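Local coordinates for alkylhydroperoxidase AhpD core: uncharacterized peroxidase-related protein (Ralstonia eutropha, PDB 2PRR), which probably acts as an alkylhydroperoxidase-type peroxidase of the carboxymuconolactone decarboxylase family, although its substrate is not established, at residues S10-P15 with N177-R182; A57-L62 with T166-L171; R74-V79 with A96-Y101. All blocks are in the same frame, centred on the assembly; numbering follows the deposited sequence.

In the fold
The chain is all helical, and the three contacts are nested along it: contact 3 lies inside the loop closed by contact 2, which lies inside the one closed by contact 1. Contacts 1 and 2 share helix 156-179, at its C-terminal end and in its middle, with centres about 19 Å apart; both touch a second copy of the protein. Contact 3 pairs helices 71-84 and 88-102, and its centre is about 14 Å from that of contact 2. Those two touch through Phe169 and Val78. Contacts 1 and 3 are about 23 Å apart between centres. Contacts 2 and 3 lie inside the AhpD-like helical fold, while contact 1 joins the N-terminal segment to its periphery.

Contact 1. Residues S10-P15 with N177-R182; sequences SRYPVP and NTIGMR
The backbone N of Arg11 donates to the carbonyl O of Ile179, 2.6 Å away, with an N-H...O angle of 155°. The same oxygen receives a CA-H...O contact from Ser10 CA at 3.3 Å, and lies 3.5 Å from Arg11 CG. The Ile179 side chain meets the loop with two branches: CG2 comes obliquely to the Tyr12 ring, 3.8 Å from Tyr12 CD1, whereas Ile179 CD1 lies 3.8 Å from Ser10 OG.

Behind this first shell, Ser10 forms an ST turn. With Ser10 OG anti to the backbone N (chi1 175°), the oxygen is swung beside the carbonyl carbon, where it accepts from Tyr12 N at 2.9 Å; the turn encloses Arg11. The Arg11 chain lays NH1 over one face of the Tyr12 ring, 3.5 Å above its plane. Both polar ends cross to a second copy of the protein: Arg11 NH2 forms salt bridges with Glu143 and Asp156 of that neighbouring subunit, Tyr12 OH a hydrogen bond with the backbone O of the same Asp156.

The contact joins the loop before helix 22-35 to the C-terminal end of helix 156-179, which Gly180 leaves with positive phi; Ser10 and Ile179 rest on Thr44 of helix 40-45.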
loop_
_atom_site.group_PDB
_atom_site.type_symbol
_atom_site.label_atom_id
_atom_site.label_comp_id
_atom_site.label_asym_id
_atom_site.label_seq_id
_atom_site.Cartn_x
_atom_site.Cartn_y
_atom_site.Cartn_z
ATOM N N SER D 10 -30.467 -5.636 -2.606
ATOM C CA SER D 10 -29.837 -5.483 -1.301
ATOM C C SER D 10 -29.708 -6.856 -0.694
ATOM O O SER D 10 -30.429 -7.747 -1.099
ATOM C CB SER D 10 -30.749 -4.637 -0.426
ATOM O OG SER D 10 -30.269 -4.526 0.898
ATOM N N ARG D 11 -28.773 -7.062 0.240
ATOM C CA ARG D 11 -28.729 -8.333 0.984
ATOM C C ARG D 11 -29.735 -8.240 2.145
ATOM O O ARG D 11 -29.995 -9.224 2.807
ATOM C CB ARG D 11 -27.349 -8.668 1.533
ATOM C CG ARG D 11 -26.932 -7.795 2.628
ATOM C CD ARG D 11 -25.668 -8.228 3.307
ATOM N NE ARG D 11 -25.672 -9.596 3.825
ATOM C CZ ARG D 11 -26.401 -10.030 4.857
ATOM N NH1 ARG D 11 -27.274 -9.250 5.498
ATOM N NH2 ARG D 11 -26.282 -11.294 5.224
ATOM N N TYR D 12 -30.267 -7.032 2.385
ATOM C CA TYR D 12 -31.242 -6.727 3.447
ATOM C C TYR D 12 -32.628 -6.611 2.890
ATOM O O TYR D 12 -32.776 -6.363 1.705
ATOM C CB TYR D 12 -30.892 -5.392 4.153
ATOM C CG TYR D 12 -29.730 -5.542 5.081
ATOM C CD1 TYR D 12 -28.432 -5.439 4.616
ATOM C CD2 TYR D 12 -29.933 -5.850 6.413
ATOM C CE1 TYR D 12 -27.353 -5.613 5.464
ATOM C CE2 TYR D 12 -28.857 -6.024 7.275
ATOM C CZ TYR D 12 -27.573 -5.899 6.795
ATOM O OH TYR D 12 -26.503 -6.082 7.652
ATOM N N PRO D 13 -33.654 -6.755 3.757
ATOM C CA PRO D 13 -35.035 -6.613 3.305
ATOM C C PRO D 13 -35.346 -5.261 2.678
ATOM O O PRO D 13 -34.796 -4.250 3.076
ATOM C CB PRO D 13 -35.854 -6.798 4.594
ATOM C CG PRO D 13 -34.947 -7.546 5.537
ATOM C CD PRO D 13 -33.577 -7.083 5.198
ATOM N N VAL D 14 -36.219 -5.271 1.691
ATOM C CA VAL D 14 -36.641 -4.064 1.024
ATOM C C VAL D 14 -38.112 -3.897 1.336
ATOM O O VAL D 14 -38.905 -4.770 0.998
ATOM C CB VAL D 14 -36.459 -4.173 -0.482
ATOM C CG1 VAL D 14 -36.851 -2.855 -1.175
ATOM C CG2 VAL D 14 -35.010 -4.549 -0.782
ATOM N N PRO D 15 -38.488 -2.779 1.978
ATOM C CA PRO D 15 -39.886 -2.602 2.307
ATOM C C PRO D 15 -40.747 -2.286 1.100
ATOM O O PRO D 15 -40.243 -1.808 0.082
ATOM C CB PRO D 15 -39.857 -1.378 3.224
ATOM C CG PRO D 15 -38.741 -0.593 2.713
ATOM C CD PRO D 15 -37.696 -1.621 2.434
ATOM N N ASN D 177 -21.847 -0.581 -0.555
ATOM C CA ASN D 177 -21.022 -1.752 -0.660
ATOM C C ASN D 177 -21.367 -2.745 0.397
ATOM O O ASN D 177 -21.331 -3.917 0.135
ATOM C CB ASN D 177 -19.538 -1.384 -0.547
ATOM C CG ASN D 177 -18.969 -0.802 -1.819
ATOM O OD1 ASN D 177 -19.397 -1.138 -2.897
ATOM N ND2 ASN D 177 -17.938 -0.003 -1.696
ATOM N N THR D 178 -21.679 -2.307 1.606
ATOM C CA THR D 178 -21.976 -3.259 2.677
ATOM C C THR D 178 -23.262 -4.051 2.428
ATOM O O THR D 178 -23.298 -5.260 2.672
ATOM C CB THR D 178 -22.042 -2.583 4.052
ATOM O OG1 THR D 178 -20.782 -1.969 4.365
ATOM C CG2 THR D 178 -22.359 -3.603 5.113
ATOM N N ILE D 179 -24.304 -3.380 1.937
ATOM C CA ILE D 179 -25.600 -4.028 1.727
ATOM C C ILE D 179 -25.788 -4.675 0.326
ATOM O O ILE D 179 -26.789 -5.359 0.081
ATOM C CB ILE D 179 -26.800 -3.041 2.039
ATOM C CG1 ILE D 179 -26.979 -1.975 0.974
ATOM C CG2 ILE D 179 -26.635 -2.348 3.399
ATOM C CD1 ILE D 179 -28.328 -1.237 1.129
ATOM N N GLY D 180 -24.835 -4.458 -0.577
ATOM C CA GLY D 180 -24.904 -4.984 -1.924
ATOM C C GLY D 180 -25.884 -4.184 -2.737
ATOM O O GLY D 180 -26.656 -4.741 -3.552
HETATM N N MSE D 181 -25.859 -2.873 -2.545
HETATM C CA MSE D 181 -26.823 -2.016 -3.219
HETATM C C MSE D 181 -26.588 -2.117 -4.728
HETATM O O MSE D 181 -25.458 -1.959 -5.201
HETATM C CB MSE D 181 -26.721 -0.598 -2.705
HETATM C CG MSE D 181 -27.965 0.248 -3.053
HETATM SE SE MSE D 181 -27.509 1.968 -2.719
HETATM C CE MSE D 181 -27.568 1.821 -0.888
ATOM N N ARG D 182 -27.657 -2.428 -5.469
ATOM C CA ARG D 182 -27.581 -2.687 -6.905
ATOM C C ARG D 182 -28.065 -1.528 -7.773
ATOM O O ARG D 182 -29.223 -1.081 -7.644
ATOM C CB ARG D 182 -28.389 -3.942 -7.257
ATOM C CG ARG D 182 -28.181 -4.420 -8.690
ATOM C CD ARG D 182 -29.211 -5.458 -9.161
ATOM N NE ARG D 182 -29.065 -5.693 -10.604
ATOM C CZ ARG D 182 -28.211 -6.562 -11.153
ATOM N NH1 ARG D 182 -27.447 -7.355 -10.420
ATOM N NH2 ARG D 182 -28.141 -6.658 -12.469
#

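Contact 2. Residues A57-L62 with T166-L171; sequences AYHDAL and TAFFGL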
loop_
_atom_site.group_PDB
_atom_site.type_symbol
_atom_site.label_atom_id
_atom_site.label_comp_id
_atom_site.label_asym_id
_atom_site.label_seq_id
_atom_site.Cartn_x
_atom_site.Cartn_y
_atom_site.Cartn_z
ATOM N N ALA D 57 -31.535 14.202 3.556
ATOM C CA ALA D 57 -31.405 15.581 3.977
ATOM C C ALA D 57 -29.969 16.056 3.833
ATOM O O ALA D 57 -29.724 17.198 3.445
ATOM C CB ALA D 57 -31.877 15.736 5.400
ATOM N N TYR D 58 -29.002 15.186 4.149
ATOM C CA TYR D 58 -27.606 15.559 4.013
ATOM C C TYR D 58 -27.305 15.643 2.533
ATOM O O TYR D 58 -26.646 16.572 2.088
ATOM C CB TYR D 58 -26.670 14.532 4.672
ATOM C CG TYR D 58 -25.434 15.145 5.291
ATOM C CD1 TYR D 58 -24.716 16.140 4.643
ATOM C CD2 TYR D 58 -24.965 14.710 6.520
ATOM C CE1 TYR D 58 -23.593 16.708 5.221
ATOM C CE2 TYR D 58 -23.812 15.284 7.110
ATOM C CZ TYR D 58 -23.127 16.264 6.445
ATOM O OH TYR D 58 -21.981 16.836 6.995
ATOM N N HIS D 59 -27.773 14.665 1.764
ATOM C CA HIS D 59 -27.557 14.676 0.329
ATOM C C HIS D 59 -28.055 15.989 -0.323
ATOM O O HIS D 59 -27.350 16.635 -1.115
ATOM C CB HIS D 59 -28.244 13.475 -0.331
ATOM C CG HIS D 59 -28.196 13.517 -1.828
ATOM N ND1 HIS D 59 -29.206 14.066 -2.593
ATOM C CD2 HIS D 59 -27.227 13.148 -2.698
ATOM C CE1 HIS D 59 -28.872 14.004 -3.868
ATOM N NE2 HIS D 59 -27.677 13.447 -3.958
ATOM N N ASP D 60 -29.281 16.366 0.021
ATOM C CA ASP D 60 -29.892 17.572 -0.504
ATOM C C ASP D 60 -29.125 18.815 -0.093
ATOM O O ASP D 60 -28.954 19.723 -0.880
ATOM C CB ASP D 60 -31.344 17.630 -0.054
ATOM C CG ASP D 60 -32.228 16.597 -0.778
ATOM O OD1 ASP D 60 -31.695 15.734 -1.512
ATOM O OD2 ASP D 60 -33.469 16.670 -0.637
ATOM N N ALA D 61 -28.592 18.838 1.121
ATOM C CA ALA D 61 -27.822 20.006 1.586
ATOM C C ALA D 61 -26.544 20.333 0.786
ATOM O O ALA D 61 -26.101 21.481 0.719
ATOM C CB ALA D 61 -27.480 19.828 3.047
ATOM N N LEU D 62 -25.955 19.321 0.179
ATOM C CA LEU D 62 -24.731 19.477 -0.569
ATOM C C LEU D 62 -24.967 19.544 -2.070
ATOM O O LEU D 62 -24.302 20.305 -2.782
ATOM C CB LEU D 62 -23.832 18.277 -0.265
ATOM C CG LEU D 62 -23.587 18.009 1.219
ATOM C CD1 LEU D 62 -22.736 16.780 1.409
ATOM C CD2 LEU D 62 -22.911 19.196 1.861
ATOM N N THR D 166 -17.195 14.717 -1.070
ATOM C CA THR D 166 -16.333 13.544 -0.897
ATOM C C THR D 166 -16.795 12.819 0.387
ATOM O O THR D 166 -17.139 11.646 0.342
ATOM C CB THR D 166 -14.862 13.956 -0.812
ATOM O OG1 THR D 166 -14.496 14.710 -1.975
ATOM C CG2 THR D 166 -13.941 12.726 -0.655
ATOM N N ALA D 167 -16.883 13.553 1.496
ATOM C CA ALA D 167 -17.222 12.977 2.799
ATOM C C ALA D 167 -18.540 12.232 2.832
ATOM O O ALA D 167 -18.605 11.116 3.314
ATOM C CB ALA D 167 -17.178 14.039 3.880
ATOM N N PHE D 168 -19.588 12.835 2.302
ATOM C CA PHE D 168 -20.879 12.209 2.320
ATOM C C PHE D 168 -21.004 10.996 1.391
ATOM O O PHE D 168 -21.651 10.013 1.746
ATOM C CB PHE D 168 -21.965 13.232 1.989
ATOM C CG PHE D 168 -23.299 12.605 1.808
ATOM C CD1 PHE D 168 -24.017 12.172 2.908
ATOM C CD2 PHE D 168 -23.814 12.394 0.535
ATOM C CE1 PHE D 168 -25.250 11.565 2.750
ATOM C CE2 PHE D 168 -25.062 11.804 0.366
ATOM C CZ PHE D 168 -25.776 11.396 1.480
ATOM N N PHE D 169 -20.450 11.049 0.205
ATOM C CA PHE D 169 -20.449 9.899 -0.658
ATOM C C PHE D 169 -19.436 8.780 -0.233
ATOM O O PHE D 169 -19.519 7.712 -0.662
ATOM C CB PHE D 169 -20.335 10.308 -2.113
ATOM C CG PHE D 169 -21.603 11.001 -2.661
ATOM C CD1 PHE D 169 -22.622 10.280 -3.205
ATOM C CD2 PHE D 169 -21.747 12.349 -2.593
ATOM C CE1 PHE D 169 -23.788 10.922 -3.684
ATOM C CE2 PHE D 169 -22.961 12.981 -3.117
ATOM C CZ PHE D 169 -23.914 12.234 -3.625
ATOM N N GLY D 170 -18.549 9.086 0.651
ATOM C CA GLY D 170 -17.690 8.049 1.279
ATOM C C GLY D 170 -18.607 7.272 2.226
ATOM O O GLY D 170 -18.444 6.066 2.406
ATOM N N LEU D 171 -19.590 7.963 2.828
ATOM C CA LEU D 171 -20.594 7.313 3.683
ATOM C C LEU D 171 -21.489 6.441 2.791
ATOM O O LEU D 171 -21.648 5.230 3.008
ATOM C CB LEU D 171 -21.438 8.380 4.429
ATOM C CG LEU D 171 -22.647 8.003 5.308
ATOM C CD1 LEU D 171 -23.130 9.230 6.049
ATOM C CD2 LEU D 171 -23.798 7.409 4.512
#
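This aromatic packing between two nearly antiparallel helices, with segment axes 10.6 Å apart at an angle of 151°, borders what is probably the active-site pocket: Phe169 meets edge-to-face with His94, probably the histidine of the AhpD-type motif. Phe168 makes the largest single contribution. Its CG stands anti to the backbone N (chi1 172°), which sends the ring across to helix 49-63. There the backbone N of His59 lies over one ring face, 3.8 Å above the plane and displaced to its periphery. Phe168 CE2 meets His59 CB at 3.7 Å, CE1 meets Tyr58 CB at 3.8 Å, and at the root of the side chain Phe168 CB meets Leu62 CD1 at 3.7 Å.

The Tyr58 and Phe168 rings are tilted by only 27° but displaced so far, with centroids 5.6 Å from each other, that little of one lies over the other. His59 and Phe169 instead touch at their edges, neither over the other's face, with steeply inclined planes, His59 CD2 being 3.6 Å from Phe169 CZ. Asp60 OD1 accepts from His59 ND1 at 3.2 Å, close to the imidazole plane, and so restrains the ring's rotation.

Phe169 continues onto Val78 of helix 71-84, while Tyr58 packs on Ala54 of a neighbouring subunit.

Contact 3. Residues R74-V79 with A96-Y101; sequences REMIVV and AILRIY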
loop_
_atom_site.group_PDB
_atom_site.type_symbol
_atom_site.label_atom_id
_atom_site.label_comp_id
_atom_site.label_asym_id
_atom_site.label_seq_id
_atom_site.Cartn_x
_atom_site.Cartn_y
_atom_site.Cartn_z
ATOM N N ARG D 74 -20.158 18.516 -9.233
ATOM C CA ARG D 74 -20.476 17.795 -8.010
ATOM C C ARG D 74 -20.585 16.300 -8.266
ATOM O O ARG D 74 -20.125 15.511 -7.445
ATOM C CB ARG D 74 -21.787 18.301 -7.415
ATOM C CG ARG D 74 -21.732 19.748 -6.962
ATOM C CD ARG D 74 -23.127 20.299 -6.586
ATOM N NE ARG D 74 -23.115 21.768 -6.534
ATOM C CZ ARG D 74 -23.997 22.532 -5.896
ATOM N NH1 ARG D 74 -24.973 22.000 -5.177
ATOM N NH2 ARG D 74 -23.864 23.846 -5.950
ATOM N N GLU D 75 -21.228 15.920 -9.382
ATOM C CA GLU D 75 -21.359 14.516 -9.772
ATOM C C GLU D 75 -20.020 13.927 -10.195
ATOM O O GLU D 75 -19.769 12.747 -9.989
ATOM C CB GLU D 75 -22.344 14.365 -10.905
ATOM C CG GLU D 75 -23.772 14.723 -10.514
ATOM C CD GLU D 75 -24.363 13.824 -9.423
ATOM O OE1 GLU D 75 -23.796 12.751 -9.113
ATOM O OE2 GLU D 75 -25.403 14.198 -8.860
HETATM N N MSE D 76 -19.165 14.773 -10.755
HETATM C CA MSE D 76 -17.840 14.370 -11.174
HETATM C C MSE D 76 -17.045 13.949 -9.936
HETATM O O MSE D 76 -16.379 12.914 -9.933
HETATM C CB MSE D 76 -17.194 15.534 -11.930
HETATM C CG MSE D 76 -16.099 15.187 -12.889
HETATM SE SE MSE D 76 -15.542 16.733 -13.820
HETATM C CE MSE D 76 -17.326 17.434 -14.668
ATOM N N ILE D 77 -17.166 14.726 -8.864
ATOM C CA ILE D 77 -16.516 14.392 -7.600
ATOM C C ILE D 77 -16.992 13.026 -7.084
ATOM O O ILE D 77 -16.194 12.208 -6.597
ATOM C CB ILE D 77 -16.737 15.482 -6.533
ATOM C CG1 ILE D 77 -16.117 16.811 -7.004
ATOM C CG2 ILE D 77 -16.091 15.049 -5.170
ATOM C CD1 ILE D 77 -16.337 18.013 -6.115
ATOM N N VAL D 78 -18.280 12.757 -7.212
ATOM C CA VAL D 78 -18.825 11.491 -6.738
ATOM C C VAL D 78 -18.288 10.321 -7.521
ATOM O O VAL D 78 -17.966 9.248 -6.943
ATOM C CB VAL D 78 -20.360 11.419 -6.851
ATOM C CG1 VAL D 78 -20.856 10.057 -6.313
ATOM C CG2 VAL D 78 -20.999 12.587 -6.123
ATOM N N VAL D 79 -18.167 10.513 -8.825
ATOM C CA VAL D 79 -17.729 9.425 -9.661
ATOM C C VAL D 79 -16.241 9.032 -9.378
ATOM O O VAL D 79 -15.955 7.843 -9.332
ATOM C CB VAL D 79 -17.989 9.693 -11.167
ATOM C CG1 VAL D 79 -17.556 8.526 -11.988
ATOM C CG2 VAL D 79 -19.514 9.960 -11.444
ATOM N N ALA D 96 -24.209 8.202 -14.789
ATOM C CA ALA D 96 -25.379 8.501 -15.617
ATOM C C ALA D 96 -25.768 9.952 -15.471
ATOM O O ALA D 96 -25.944 10.651 -16.443
ATOM C CB ALA D 96 -26.539 7.609 -15.229
ATOM N N ILE D 97 -25.825 10.403 -14.235
ATOM C CA ILE D 97 -26.211 11.762 -13.892
ATOM C C ILE D 97 -25.149 12.756 -14.355
ATOM O O ILE D 97 -25.482 13.830 -14.813
ATOM C CB ILE D 97 -26.458 11.876 -12.386
ATOM C CG1 ILE D 97 -27.550 10.879 -11.947
ATOM C CG2 ILE D 97 -26.880 13.293 -12.023
ATOM C CD1 ILE D 97 -27.551 10.570 -10.469
ATOM N N LEU D 98 -23.869 12.394 -14.218
ATOM C CA LEU D 98 -22.764 13.219 -14.712
ATOM C C LEU D 98 -22.846 13.419 -16.232
ATOM O O LEU D 98 -22.645 14.530 -16.728
ATOM C CB LEU D 98 -21.427 12.565 -14.348
ATOM C CG LEU D 98 -20.160 13.120 -14.978
ATOM C CD1 LEU D 98 -20.048 14.588 -14.813
ATOM C CD2 LEU D 98 -18.956 12.387 -14.380
ATOM N N ARG D 99 -23.123 12.342 -16.966
ATOM C CA ARG D 99 -23.260 12.404 -18.426
ATOM C C ARG D 99 -24.414 13.292 -18.843
ATOM O O ARG D 99 -24.294 14.059 -19.769
ATOM C CB ARG D 99 -23.453 11.014 -19.036
ATOM C CG ARG D 99 -22.172 10.149 -19.019
ATOM C CD ARG D 99 -22.384 8.906 -19.823
ATOM N NE ARG D 99 -23.422 8.031 -19.281
ATOM C CZ ARG D 99 -23.185 7.054 -18.417
ATOM N NH1 ARG D 99 -21.950 6.813 -17.978
ATOM N NH2 ARG D 99 -24.177 6.308 -17.983
ATOM N N ILE D 100 -25.525 13.165 -18.150
ATOM C CA ILE D 100 -26.707 13.983 -18.407
ATOM C C ILE D 100 -26.437 15.466 -18.152
ATOM O O ILE D 100 -26.776 16.302 -18.987
ATOM C CB ILE D 100 -27.868 13.553 -17.485
ATOM C CG1 ILE D 100 -28.365 12.144 -17.819
ATOM C CG2 ILE D 100 -29.041 14.540 -17.566
ATOM C CD1 ILE D 100 -29.195 12.056 -19.071
ATOM N N TYR D 101 -25.845 15.794 -17.002
ATOM C CA TYR D 101 -25.576 17.194 -16.645
ATOM C C TYR D 101 -24.557 17.874 -17.538
ATOM O O TYR D 101 -24.744 19.030 -17.926
ATOM C CB TYR D 101 -25.127 17.372 -15.171
ATOM C CG TYR D 101 -26.201 17.161 -14.105
ATOM C CD1 TYR D 101 -27.556 17.282 -14.393
ATOM C CD2 TYR D 101 -25.851 16.952 -12.778
ATOM C CE1 TYR D 101 -28.515 17.102 -13.426
ATOM C CE2 TYR D 101 -26.818 16.784 -11.804
ATOM C CZ TYR D 101 -28.148 16.863 -12.146
ATOM O OH TYR D 101 -29.134 16.711 -11.199
#
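Two consecutive helices, 71-84 and 88-102, pack here as an antiparallel helical hairpin that forms part of the AhpD-like helical core of this carboxymuconolactone decarboxylase family member. The segment axes approach to 8.8 Å with an angle of 150° between their directions, and no hydrogen bond joins the two segments: the interface is side-chain packing, mostly of carbon. No other protein chain of the assembly touches it.

Leu98 takes up the largest share of surface. Its two methyls lie against Met76, and CD2 also reaches Val79 one turn on. Leu98 CD1 lies 3.9 Å from CE of Met76, a selenomethionine, while Leu98 CD2 sits 3.9 Å from Met76 CA and 3.8 Å from Val79 CG2. Helix 107-114 closes over this patch, with Val111 against Val79 and Ala108 against Leu98; Met76 extends toward Gln124 of helix 122-137.

Glu75 is the polar member. Its chain bends at chi2 (-63°), which lays CG against Tyr101 and brings the carboxylate beside Ile97: Glu75 CG is 3.8 Å from Tyr101 CD2, approaching that ring obliquely. OE1 is hydrogen-bonded to His94 ND1, just before segment 96-101, and this ties the buried carboxylate to the second helix. In AhpD, a glutamate and a histidine with the same sequence spacing around a CxxC pair serve the peroxidase centre, so Glu75 and His94 are probably their counterparts; the hairpin would then set their relative position.

The other carboxylate oxygen has an apolar neighbour: Glu75 OE2 is 3.6 Å from Ile97 CG2. That methyl serves two partners, since it also lies over one face of the Tyr101 ring, with Ile97 CG2 3.5 Å above the plane, off-centre over the ring's margin.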